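Local structure of universal stress protein MT1672 (Mycobacterium tuberculosis, 1TQ8) at residues S29-V34 with K87-N92; R36-A41 with A93-V98; R101-V104 with D109-V112; A134-G139 with V145-K150. The protein is of unknown function but belongs to the universal stress protein A family, several relatives of which bind ATP or related nucleotides. All coordinates share one frame; numbering follows the deposited sequence.

Overall arrangement
Contacts 1 and 2 are neighbours, with centres about 8 Å apart: both use helix 28-41, first against helix 79-91 and then against the turn leading into strand 97-103. Contact 3 takes up the far end of that strand, about 20 Å from the centre of contact 2, and sets it against helix 107-117. All three are partly buried; contacts 2 and 3 bring small or apolar groups together, while contact 1 adds the stem of an arginine. Contact 4, between helices 133-137 and 141-148, lies at the surface on the opposite side of the chain's centre from contact 2. It sets two arginine side chains against each other without a bond, and three other subunits pack around its helices.

Contact 1: S29-V34 with K87-N92; sequences SSMRAV and KERAHN
Met31, modelled as selenomethionine, and Arg89 make the larger part of this contact by apolar touching along their chains. The terminal methyl CE of Met31 rests on the arginine stem, 3.6 Å from Arg89 CD and 3.7 Å from Arg89 CB. Two bends in the Met31 chain, at chi2 -48° and chi3 -93°, carry that methyl toward the root of Arg89 while its own CB stays under the far end: Met31 CB lies 3.7 Å from Arg89 NH1. Arg89 runs the other way, CG anti to the backbone N (chi1 -175°) and the chain extended as far as NE, which takes the guanidinium across to helix 28-41. One face of that group looks at the Met31 side, where Met31 O sits 4.2 Å above its plane, off toward the rim.

A second apolar pair is smaller and more deeply placed. Val34 CG1 meets Ala90 CB at 4.2 Å, and the CA atoms of Val34 and Ala90 come within 6.2 Å. Ala90 also touches Leu47 and Ile49 of strand 46-52, so this pair leads down to the sheet.

The polar element lies just outside the paired segments: Arg89 NH2 forms a salt bridge with Asp35, the residue following Val34, which probably balances the arginine's charge. Arg32 NH1 lies 5.2 Å from Arg89 NH2, two like charges not in contact.

Two helices thus pack side by side on one face of a parallel sheet, the three-layered alpha/beta arrangement of the universal stress protein fold in the HUP clan.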
loop_
_atom_site.group_PDB
_atom_site.type_symbol
_atom_site.label_atom_id
_atom_site.label_comp_id
_atom_site.label_asym_id
_atom_site.label_seq_id
_atom_site.Cartn_x
_atom_site.Cartn_y
_atom_site.Cartn_z
ATOM N N SER A 29 18.250 -7.283 7.353
ATOM C CA SER A 29 17.541 -7.139 6.089
ATOM C C SER A 29 18.100 -5.912 5.400
ATOM O O SER A 29 18.393 -5.938 4.206
ATOM C CB SER A 29 16.036 -6.932 6.307
ATOM O OG SER A 29 15.743 -5.598 6.702
ATOM N N SER A 30 18.250 -4.829 6.157
ATOM C CA SER A 30 18.767 -3.609 5.559
ATOM C C SER A 30 20.141 -3.852 4.944
ATOM O O SER A 30 20.394 -3.468 3.798
ATOM C CB SER A 30 18.811 -2.457 6.587
ATOM O OG SER A 30 19.552 -2.793 7.748
HETATM N N MSE A 31 21.020 -4.518 5.685
HETATM C CA MSE A 31 22.350 -4.780 5.158
HETATM C C MSE A 31 22.294 -5.560 3.848
HETATM O O MSE A 31 23.143 -5.373 2.980
HETATM C CB MSE A 31 23.223 -5.493 6.200
HETATM C CG MSE A 31 23.547 -4.611 7.412
HETATM SE SE MSE A 31 24.191 -2.807 6.948
HETATM C CE MSE A 31 26.088 -3.175 6.969
ATOM N N ARG A 32 21.296 -6.420 3.686
ATOM C CA ARG A 32 21.183 -7.150 2.433
ATOM C C ARG A 32 20.795 -6.170 1.336
ATOM O O ARG A 32 21.165 -6.352 0.181
ATOM C CB ARG A 32 20.133 -8.259 2.515
ATOM C CG ARG A 32 20.502 -9.396 3.432
ATOM C CD ARG A 32 19.494 -10.520 3.334
ATOM N NE ARG A 32 19.912 -11.694 4.100
ATOM C CZ ARG A 32 21.021 -12.397 3.859
ATOM N NH1 ARG A 32 21.836 -12.048 2.870
ATOM N NH2 ARG A 32 21.316 -13.455 4.607
ATOM N N ALA A 33 20.054 -5.125 1.692
ATOM C CA ALA A 33 19.648 -4.143 0.687
ATOM C C ALA A 33 20.855 -3.279 0.332
ATOM O O ALA A 33 20.961 -2.759 -0.778
ATOM C CB ALA A 33 18.500 -3.279 1.209
ATOM N N VAL A 34 21.765 -3.129 1.288
ATOM C CA VAL A 34 22.975 -2.358 1.061
ATOM C C VAL A 34 23.843 -3.129 0.066
ATOM O O VAL A 34 24.348 -2.555 -0.894
ATOM C CB VAL A 34 23.744 -2.145 2.377
ATOM C CG1 VAL A 34 25.094 -1.517 2.100
ATOM C CG2 VAL A 34 22.931 -1.255 3.307
ATOM N N LYS A 87 28.664 1.813 5.130
ATOM C CA LYS A 87 29.610 2.279 4.139
ATOM C C LYS A 87 30.695 1.220 3.945
ATOM O O LYS A 87 31.115 0.958 2.819
ATOM C CB LYS A 87 30.204 3.604 4.607
ATOM C CG LYS A 87 31.043 4.341 3.599
ATOM C CD LYS A 87 31.325 5.749 4.107
ATOM C CE LYS A 87 32.412 6.441 3.297
ATOM N NZ LYS A 87 32.768 7.766 3.879
ATOM N N GLU A 88 31.131 0.591 5.035
ATOM C CA GLU A 88 32.166 -0.441 4.934
ATOM C C GLU A 88 31.666 -1.637 4.151
ATOM O O GLU A 88 32.384 -2.194 3.321
ATOM C CB GLU A 88 32.632 -0.903 6.322
ATOM C CG GLU A 88 33.370 0.169 7.115
ATOM C CD GLU A 88 34.771 0.466 6.574
ATOM O OE1 GLU A 88 34.928 0.638 5.340
ATOM O OE2 GLU A 88 35.719 0.543 7.392
ATOM N N ARG A 89 30.428 -2.036 4.404
ATOM C CA ARG A 89 29.889 -3.176 3.693
ATOM C C ARG A 89 29.666 -2.848 2.221
ATOM O O ARG A 89 29.870 -3.697 1.359
ATOM C CB ARG A 89 28.593 -3.645 4.351
ATOM C CG ARG A 89 28.041 -4.911 3.737
ATOM C CD ARG A 89 27.272 -5.723 4.748
ATOM N NE ARG A 89 26.829 -6.984 4.168
ATOM C CZ ARG A 89 26.257 -7.963 4.863
ATOM N NH1 ARG A 89 26.061 -7.827 6.170
ATOM N NH2 ARG A 89 25.878 -9.075 4.251
ATOM N N ALA A 90 29.261 -1.620 1.921
ATOM C CA ALA A 90 29.052 -1.248 0.523
ATOM C C ALA A 90 30.358 -1.438 -0.253
ATOM O O ALA A 90 30.364 -2.033 -1.335
ATOM C CB ALA A 90 28.572 0.204 0.409
ATOM N N HIS A 91 31.461 -0.938 0.300
ATOM C CA HIS A 91 32.765 -1.077 -0.354
ATOM C C HIS A 91 33.088 -2.555 -0.605
ATOM O O HIS A 91 33.387 -2.941 -1.731
ATOM C CB HIS A 91 33.863 -0.419 0.496
ATOM C CG HIS A 91 33.862 1.082 0.431
ATOM N ND1 HIS A 91 34.221 1.878 1.501
ATOM C CD2 HIS A 91 33.546 1.931 -0.576
ATOM C CE1 HIS A 91 34.124 3.150 1.157
ATOM N NE2 HIS A 91 33.717 3.211 -0.099
ATOM N N ASN A 92 32.995 -3.384 0.428
ATOM C CA ASN A 92 33.286 -4.800 0.266
ATOM C C ASN A 92 32.389 -5.468 -0.757
ATOM O O ASN A 92 32.583 -6.633 -1.090
ATOM C CB ASN A 92 33.158 -5.537 1.596
ATOM C CG ASN A 92 34.059 -4.961 2.659
ATOM O OD1 ASN A 92 35.050 -4.295 2.348
ATOM N ND2 ASN A 92 33.734 -5.222 3.922
#

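Contact 2: R36-A41 with A93-V98; sequences RAAQIA and AGAKNV
Ala38 presents a single methyl to two others. Its CB is 3.5 Å from Ala93 CB and 3.7 Å from Ala95 CB, and Ala95 CB also comes within 3.9 Å of Ala38 CA. Because all three side chains are this short, the backbones can close up, and the CA atoms of Ala38 and Ala95 stand only 4.9 Å apart. The same Ala38 methyl, CB, lies 3.5 Å from Ala90 O, so it sits against the end of helix 79-91 as well as against the turn that follows.

Away from this knot of alanines the contact is loose. Gln39 N and Ala93 O are 4.3 Å apart and form no bond, while the Gln39 side chain leaves the turn behind: CG is anti to the backbone N (chi1 -177°), and OE1 receives a weak bond from Arg36 NH1. Arg36 itself belongs to the subunit interface, where NH1 also bonds to Ser15 O of the second subunit and the side chain makes a cation-pi contact with Tyr17 of that subunit. Gly94 and Lys96 are exposed, and the end of the Lys96 side chain leads away from the helix.

The turn's shape is set by its own bonds. Ala95 N pairs with Ala90 O and Gly94 N with His91 O, and Gly94 has a phi of 98°; this is a Schellman motif, ending helix 79-91 with Gly94 as C-prime and sending the chain into strand 97-103.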
loop_
_atom_site.group_PDB
_atom_site.type_symbol
_atom_site.label_atom_id
_atom_site.label_comp_id
_atom_site.label_asym_id
_atom_site.label_seq_id
_atom_site.Cartn_x
_atom_site.Cartn_y
_atom_site.Cartn_z
ATOM N N ARG A 36 22.910 -5.340 -2.149
ATOM C CA ARG A 36 22.305 -5.295 -3.474
ATOM C C ARG A 36 22.478 -3.922 -4.111
ATOM O O ARG A 36 22.753 -3.827 -5.302
ATOM C CB ARG A 36 20.820 -5.658 -3.403
ATOM C CG ARG A 36 20.066 -5.452 -4.716
ATOM C CD ARG A 36 20.653 -6.293 -5.846
ATOM N NE ARG A 36 20.641 -7.712 -5.512
ATOM C CZ ARG A 36 21.190 -8.662 -6.261
ATOM N NH1 ARG A 36 21.798 -8.343 -7.396
ATOM N NH2 ARG A 36 21.139 -9.933 -5.869
ATOM N N ALA A 37 22.322 -2.859 -3.325
ATOM C CA ALA A 37 22.477 -1.509 -3.862
ATOM C C ALA A 37 23.926 -1.281 -4.286
ATOM O O ALA A 37 24.203 -0.609 -5.285
ATOM C CB ALA A 37 22.064 -0.472 -2.820
ATOM N N ALA A 38 24.851 -1.840 -3.512
ATOM C CA ALA A 38 26.275 -1.714 -3.812
ATOM C C ALA A 38 26.586 -2.431 -5.122
ATOM O O ALA A 38 27.312 -1.903 -5.973
ATOM C CB ALA A 38 27.103 -2.306 -2.683
ATOM N N GLN A 39 26.020 -3.626 -5.279
ATOM C CA GLN A 39 26.212 -4.434 -6.478
ATOM C C GLN A 39 25.729 -3.701 -7.716
ATOM O O GLN A 39 26.275 -3.880 -8.794
ATOM C CB GLN A 39 25.455 -5.759 -6.345
ATOM C CG GLN A 39 25.637 -6.734 -7.515
ATOM C CD GLN A 39 24.815 -6.371 -8.754
ATOM O OE1 GLN A 39 23.595 -6.203 -8.680
ATOM N NE2 GLN A 39 25.481 -6.272 -9.903
ATOM N N ILE A 40 24.708 -2.868 -7.557
ATOM C CA ILE A 40 24.153 -2.128 -8.679
ATOM C C ILE A 40 24.936 -0.857 -8.953
ATOM O O ILE A 40 25.083 -0.446 -10.099
ATOM C CB ILE A 40 22.677 -1.743 -8.412
ATOM C CG1 ILE A 40 21.854 -3.007 -8.183
ATOM C CG2 ILE A 40 22.127 -0.912 -9.567
ATOM C CD1 ILE A 40 20.415 -2.762 -7.822
ATOM N N ALA A 41 25.423 -0.219 -7.897
ATOM C CA ALA A 41 26.171 1.019 -8.065
ATOM C C ALA A 41 27.541 0.729 -8.671
ATOM O O ALA A 41 28.037 1.477 -9.514
ATOM C CB ALA A 41 26.317 1.722 -6.729
ATOM N N ALA A 93 31.398 -4.743 -1.253
ATOM C CA ALA A 93 30.499 -5.315 -2.239
ATOM C C ALA A 93 30.800 -4.757 -3.623
ATOM O O ALA A 93 30.029 -4.955 -4.561
ATOM C CB ALA A 93 29.062 -5.036 -1.858
ATOM N N GLY A 94 31.918 -4.051 -3.749
ATOM C CA GLY A 94 32.297 -3.508 -5.042
ATOM C C GLY A 94 31.946 -2.055 -5.297
ATOM O O GLY A 94 32.368 -1.491 -6.310
ATOM N N ALA A 95 31.172 -1.447 -4.402
ATOM C CA ALA A 95 30.792 -0.051 -4.556
ATOM C C ALA A 95 32.012 0.815 -4.256
ATOM O O ALA A 95 32.551 0.766 -3.152
ATOM C CB ALA A 95 29.652 0.282 -3.600
ATOM N N LYS A 96 32.444 1.604 -5.236
ATOM C CA LYS A 96 33.616 2.468 -5.073
ATOM C C LYS A 96 33.304 3.847 -4.499
ATOM O O LYS A 96 34.004 4.331 -3.610
ATOM C CB LYS A 96 34.326 2.673 -6.418
ATOM C CG LYS A 96 34.945 1.436 -7.049
ATOM C CD LYS A 96 36.277 1.065 -6.410
ATOM C CE LYS A 96 37.036 0.046 -7.268
ATOM N NZ LYS A 96 37.287 0.544 -8.668
ATOM N N ASN A 97 32.258 4.480 -5.021
ATOM C CA ASN A 97 31.869 5.821 -4.596
ATOM C C ASN A 97 30.667 5.790 -3.655
ATOM O O ASN A 97 29.515 5.781 -4.095
ATOM C CB ASN A 97 31.546 6.649 -5.835
ATOM C CG ASN A 97 32.308 6.165 -7.057
ATOM O OD1 ASN A 97 33.529 6.022 -7.019
ATOM N ND2 ASN A 97 31.591 5.903 -8.145
ATOM N N VAL A 98 30.945 5.808 -2.357
ATOM C CA VAL A 98 29.900 5.738 -1.353
ATOM C C VAL A 98 29.939 6.865 -0.335
ATOM O O VAL A 98 31.004 7.235 0.149
ATOM C CB VAL A 98 30.000 4.399 -0.591
ATOM C CG1 VAL A 98 28.871 4.276 0.417
ATOM C CG2 VAL A 98 29.967 3.237 -1.582
#

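Contact 3: R101-V104 with D109-V112; sequences RPIV and DALV
The backbone of Ile103, the residue that packs on Ala110, is hydrogen-bonded to two residues, Ser51 and Tyr53, which ties it alongside strand 46-52 and fixes where its side chain starts. No hydrogen bond crosses between the two segments themselves; they meet through methyl groups and one carbonyl.

Ala110 CB is the focus. Both branches of Ile103 touch this Ala110 CB methyl from the strand side, CG2 of Ile103 at 3.5 Å and CD1 of Ile103 at 3.6 Å. The torsions explain this double contact: CG2 is anti to the backbone N, and with chi1 at -81° and chi2 at -73° the longer branch folds back until CD1 comes up beside the helix. There CD1 of Ile103 also approaches the helix backbone, 4.0 Å from Leu111 N. A third group arrives from the strand's end, Val104 O standing 3.6 Å from Ala110 CB, a van der Waals contact. The short alanine lets the CA atoms of Ile103 and Ala110 approach to 6.2 Å.

Other subunits close over the surroundings. Ile133 of the third subunit packs on both Ile103 and Leu111, and Asp109, on a different side of the helix, makes a salt bridge with Arg148 of the second subunit.

The arrangement is the strand-to-helix half of a beta-alpha-beta crossover: the chain leaves strand 97-103, enters helix 107-117 after a short loop, and passes to strand 122-126, the outermost on the other side within this chain, giving the 3-2-1-4 strand order of a Rossmann-like sheet.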
loop_
_atom_site.group_PDB
_atom_site.type_symbol
_atom_site.label_atom_id
_atom_site.label_comp_id
_atom_site.label_asym_id
_atom_site.label_seq_id
_atom_site.Cartn_x
_atom_site.Cartn_y
_atom_site.Cartn_z
ATOM N N ARG A 101 24.504 9.491 4.822
ATOM C CA ARG A 101 23.593 10.610 4.996
ATOM C C ARG A 101 22.538 10.292 6.049
ATOM O O ARG A 101 21.879 9.257 5.975
ATOM C CB ARG A 101 22.882 10.845 3.670
ATOM C CG ARG A 101 22.362 12.222 3.418
ATOM C CD ARG A 101 23.279 12.889 2.430
ATOM N NE ARG A 101 22.588 13.879 1.625
ATOM C CZ ARG A 101 23.121 14.459 0.559
ATOM N NH1 ARG A 101 24.354 14.136 0.183
ATOM N NH2 ARG A 101 22.428 15.362 -0.130
ATOM N N PRO A 102 22.395 11.150 7.070
ATOM C CA PRO A 102 21.374 10.892 8.088
ATOM C C PRO A 102 20.087 11.529 7.535
ATOM O O PRO A 102 20.143 12.568 6.863
ATOM C CB PRO A 102 21.888 11.658 9.307
ATOM C CG PRO A 102 23.339 11.782 9.068
ATOM C CD PRO A 102 23.408 12.075 7.598
ATOM N N ILE A 103 18.945 10.893 7.794
ATOM C CA ILE A 103 17.637 11.385 7.352
ATOM C C ILE A 103 16.931 11.901 8.597
ATOM O O ILE A 103 16.847 11.217 9.617
ATOM C CB ILE A 103 16.793 10.262 6.722
ATOM C CG1 ILE A 103 17.223 10.033 5.274
ATOM C CG2 ILE A 103 15.324 10.602 6.787
ATOM C CD1 ILE A 103 16.796 11.111 4.338
ATOM N N VAL A 104 16.394 13.100 8.492
ATOM C CA VAL A 104 15.758 13.737 9.618
ATOM C C VAL A 104 14.279 14.087 9.404
ATOM O O VAL A 104 13.871 14.458 8.303
ATOM C CB VAL A 104 16.591 14.988 9.949
ATOM C CG1 VAL A 104 15.747 16.041 10.550
ATOM C CG2 VAL A 104 17.743 14.602 10.856
ATOM N N ASP A 109 9.330 12.038 3.333
ATOM C CA ASP A 109 9.477 13.379 2.770
ATOM C C ASP A 109 10.963 13.731 2.640
ATOM O O ASP A 109 11.377 14.363 1.664
ATOM C CB ASP A 109 8.763 14.424 3.639
ATOM C CG ASP A 109 7.265 14.470 3.391
ATOM O OD1 ASP A 109 6.547 15.051 4.237
ATOM O OD2 ASP A 109 6.814 13.942 2.349
ATOM N N ALA A 110 11.758 13.335 3.630
ATOM C CA ALA A 110 13.192 13.615 3.585
ATOM C C ALA A 110 13.805 12.837 2.413
ATOM O O ALA A 110 14.637 13.373 1.677
ATOM C CB ALA A 110 13.863 13.204 4.894
ATOM N N LEU A 111 13.375 11.588 2.227
ATOM C CA LEU A 111 13.904 10.774 1.137
ATOM C C LEU A 111 13.567 11.376 -0.237
ATOM O O LEU A 111 14.410 11.401 -1.135
ATOM C CB LEU A 111 13.387 9.337 1.238
ATOM C CG LEU A 111 13.950 8.342 0.219
ATOM C CD1 LEU A 111 15.450 8.206 0.438
ATOM C CD2 LEU A 111 13.255 6.968 0.351
ATOM N N VAL A 112 12.345 11.869 -0.403
ATOM C CA VAL A 112 11.947 12.474 -1.668
ATOM C C VAL A 112 12.833 13.696 -1.918
ATOM O O VAL A 112 13.271 13.949 -3.044
ATOM C CB VAL A 112 10.450 12.903 -1.623
ATOM C CG1 VAL A 112 10.100 13.803 -2.804
ATOM C CG2 VAL A 112 9.566 11.665 -1.632
#

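Contact 4: A134-G139 with V145-K150; sequences AGRLLG and VSRRAK
Two guanidinium groups, those of Arg136 and Arg147, overlap obliquely, each over a face of the other, with nothing else joining their segments. The modelled approach of Arg136 NE to Arg147 NH2, 2.7 Å, is too short for two donors and is doubtful in detail at this resolution. The overlap is plainer: Arg136 CZ sits 3.3 Å above the centre of the Arg147 plane, though the planes are turned 42° apart and so do not stack in parallel. The backbones stay distant, with 11.3 Å between the CA atoms of Arg136 and Arg147, and long side chains span the gap. Arg147 sets out with CG anti to the backbone N (chi1 -167°) and bends at chi3 (68°) to turn its group broadside.

Gly139, ending the first segment, fits the last glycine of the G-2X-G-9X-G-(S/T) signature found in ATP-binding universal stress proteins, consistent with a nucleotide-binding loop here.

Each guanidinium has an acceptor of its own: Arg136 NH1 bonds to Leu130 O and Arg147 NH2 to Asn144 OD1, and these bonds limit its rotation. Beyond Arg147, a Schellman motif with Lys150 as C-prime ends helix 141-148, and Val145 packs on Leu123 of the second subunit.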
loop_
_atom_site.group_PDB
_atom_site.type_symbol
_atom_site.label_atom_id
_atom_site.label_comp_id
_atom_site.label_asym_id
_atom_site.label_seq_id
_atom_site.Cartn_x
_atom_site.Cartn_y
_atom_site.Cartn_z
ATOM N N ALA A 134 -3.202 -6.400 11.982
ATOM C CA ALA A 134 -3.108 -5.026 11.522
ATOM C C ALA A 134 -1.834 -4.799 10.686
ATOM O O ALA A 134 -1.895 -4.221 9.594
ATOM C CB ALA A 134 -3.155 -4.078 12.712
ATOM N N GLY A 135 -0.692 -5.265 11.188
ATOM C CA GLY A 135 0.555 -5.093 10.464
ATOM C C GLY A 135 0.468 -5.547 9.021
ATOM O O GLY A 135 0.938 -4.867 8.104
ATOM N N ARG A 136 -0.142 -6.704 8.807
ATOM C CA ARG A 136 -0.277 -7.234 7.460
ATOM C C ARG A 136 -1.392 -6.576 6.655
ATOM O O ARG A 136 -1.230 -6.339 5.464
ATOM C CB ARG A 136 -0.513 -8.742 7.521
ATOM C CG ARG A 136 0.703 -9.542 7.957
ATOM C CD ARG A 136 1.737 -9.593 6.857
ATOM N NE ARG A 136 2.344 -10.917 6.789
ATOM C CZ ARG A 136 3.345 -11.322 7.559
ATOM N NH1 ARG A 136 3.870 -10.498 8.461
ATOM N NH2 ARG A 136 3.810 -12.557 7.434
ATOM N N LEU A 137 -2.518 -6.285 7.300
ATOM C CA LEU A 137 -3.641 -5.680 6.599
ATOM C C LEU A 137 -3.313 -4.290 6.055
ATOM O O LEU A 137 -3.750 -3.920 4.959
ATOM C CB LEU A 137 -4.854 -5.556 7.518
ATOM C CG LEU A 137 -6.252 -5.938 7.008
ATOM C CD1 LEU A 137 -7.289 -5.158 7.823
ATOM C CD2 LEU A 137 -6.418 -5.645 5.535
ATOM N N LEU A 138 -2.535 -3.532 6.817
ATOM C CA LEU A 138 -2.187 -2.165 6.441
ATOM C C LEU A 138 -0.987 -2.006 5.523
ATOM O O LEU A 138 -0.611 -0.886 5.186
ATOM C CB LEU A 138 -1.965 -1.335 7.708
ATOM C CG LEU A 138 -3.200 -1.313 8.616
ATOM C CD1 LEU A 138 -2.909 -0.500 9.857
ATOM C CD2 LEU A 138 -4.396 -0.722 7.852
ATOM N N GLY A 139 -0.393 -3.123 5.115
ATOM C CA GLY A 139 0.771 -3.063 4.254
ATOM C C GLY A 139 0.474 -2.804 2.791
ATOM O O GLY A 139 -0.676 -2.612 2.388
ATOM N N VAL A 145 4.258 -9.129 -1.921
ATOM C CA VAL A 145 4.729 -10.045 -2.942
ATOM C C VAL A 145 6.206 -10.346 -2.699
ATOM O O VAL A 145 6.637 -11.501 -2.750
ATOM C CB VAL A 145 4.526 -9.436 -4.342
ATOM C CG1 VAL A 145 5.162 -10.312 -5.406
ATOM C CG2 VAL A 145 3.036 -9.274 -4.609
ATOM N N SER A 146 6.982 -9.304 -2.425
ATOM C CA SER A 146 8.399 -9.479 -2.164
ATOM C C SER A 146 8.625 -10.565 -1.114
ATOM O O SER A 146 9.517 -11.395 -1.254
ATOM C CB SER A 146 9.012 -8.164 -1.683
ATOM O OG SER A 146 10.370 -8.337 -1.305
ATOM N N ARG A 147 7.817 -10.554 -0.063
ATOM C CA ARG A 147 7.948 -11.545 0.995
ATOM C C ARG A 147 7.363 -12.885 0.540
ATOM O O ARG A 147 7.957 -13.942 0.758
ATOM C CB ARG A 147 7.228 -11.065 2.256
ATOM C CG ARG A 147 7.553 -11.859 3.505
ATOM C CD ARG A 147 6.710 -11.410 4.700
ATOM N NE ARG A 147 5.295 -11.737 4.530
ATOM C CZ ARG A 147 4.331 -10.839 4.348
ATOM N NH1 ARG A 147 4.619 -9.539 4.315
ATOM N NH2 ARG A 147 3.077 -11.243 4.188
ATOM N N ARG A 148 6.199 -12.838 -0.098
ATOM C CA ARG A 148 5.542 -14.051 -0.579
ATOM C C ARG A 148 6.464 -14.891 -1.455
ATOM O O ARG A 148 6.757 -16.042 -1.136
ATOM C CB ARG A 148 4.279 -13.695 -1.380
ATOM C CG ARG A 148 3.120 -13.160 -0.546
ATOM C CD ARG A 148 1.979 -14.160 -0.469
ATOM N NE ARG A 148 1.361 -14.404 -1.772
ATOM C CZ ARG A 148 0.512 -13.574 -2.369
ATOM N NH1 ARG A 148 0.170 -12.434 -1.781
ATOM N NH2 ARG A 148 -0.001 -13.886 -3.553
ATOM N N ALA A 149 6.914 -14.296 -2.556
ATOM C CA ALA A 149 7.781 -14.966 -3.516
ATOM C C ALA A 149 9.272 -14.812 -3.235
ATOM O O ALA A 149 10.097 -15.069 -4.116
ATOM C CB ALA A 149 7.472 -14.457 -4.915
ATOM N N LYS A 150 9.621 -14.400 -2.017
ATOM C CA LYS A 150 11.022 -14.212 -1.651
ATOM C C LYS A 150 11.805 -13.651 -2.843
ATOM O O LYS A 150 12.847 -14.186 -3.231
ATOM C CB LYS A 150 11.625 -15.543 -1.216
ATOM C CG LYS A 150 11.049 -16.100 0.078
ATOM C CD LYS A 150 11.325 -17.607 0.189
ATOM C CE LYS A 150 11.168 -18.128 1.619
ATOM N NZ LYS A 150 12.285 -17.654 2.495
#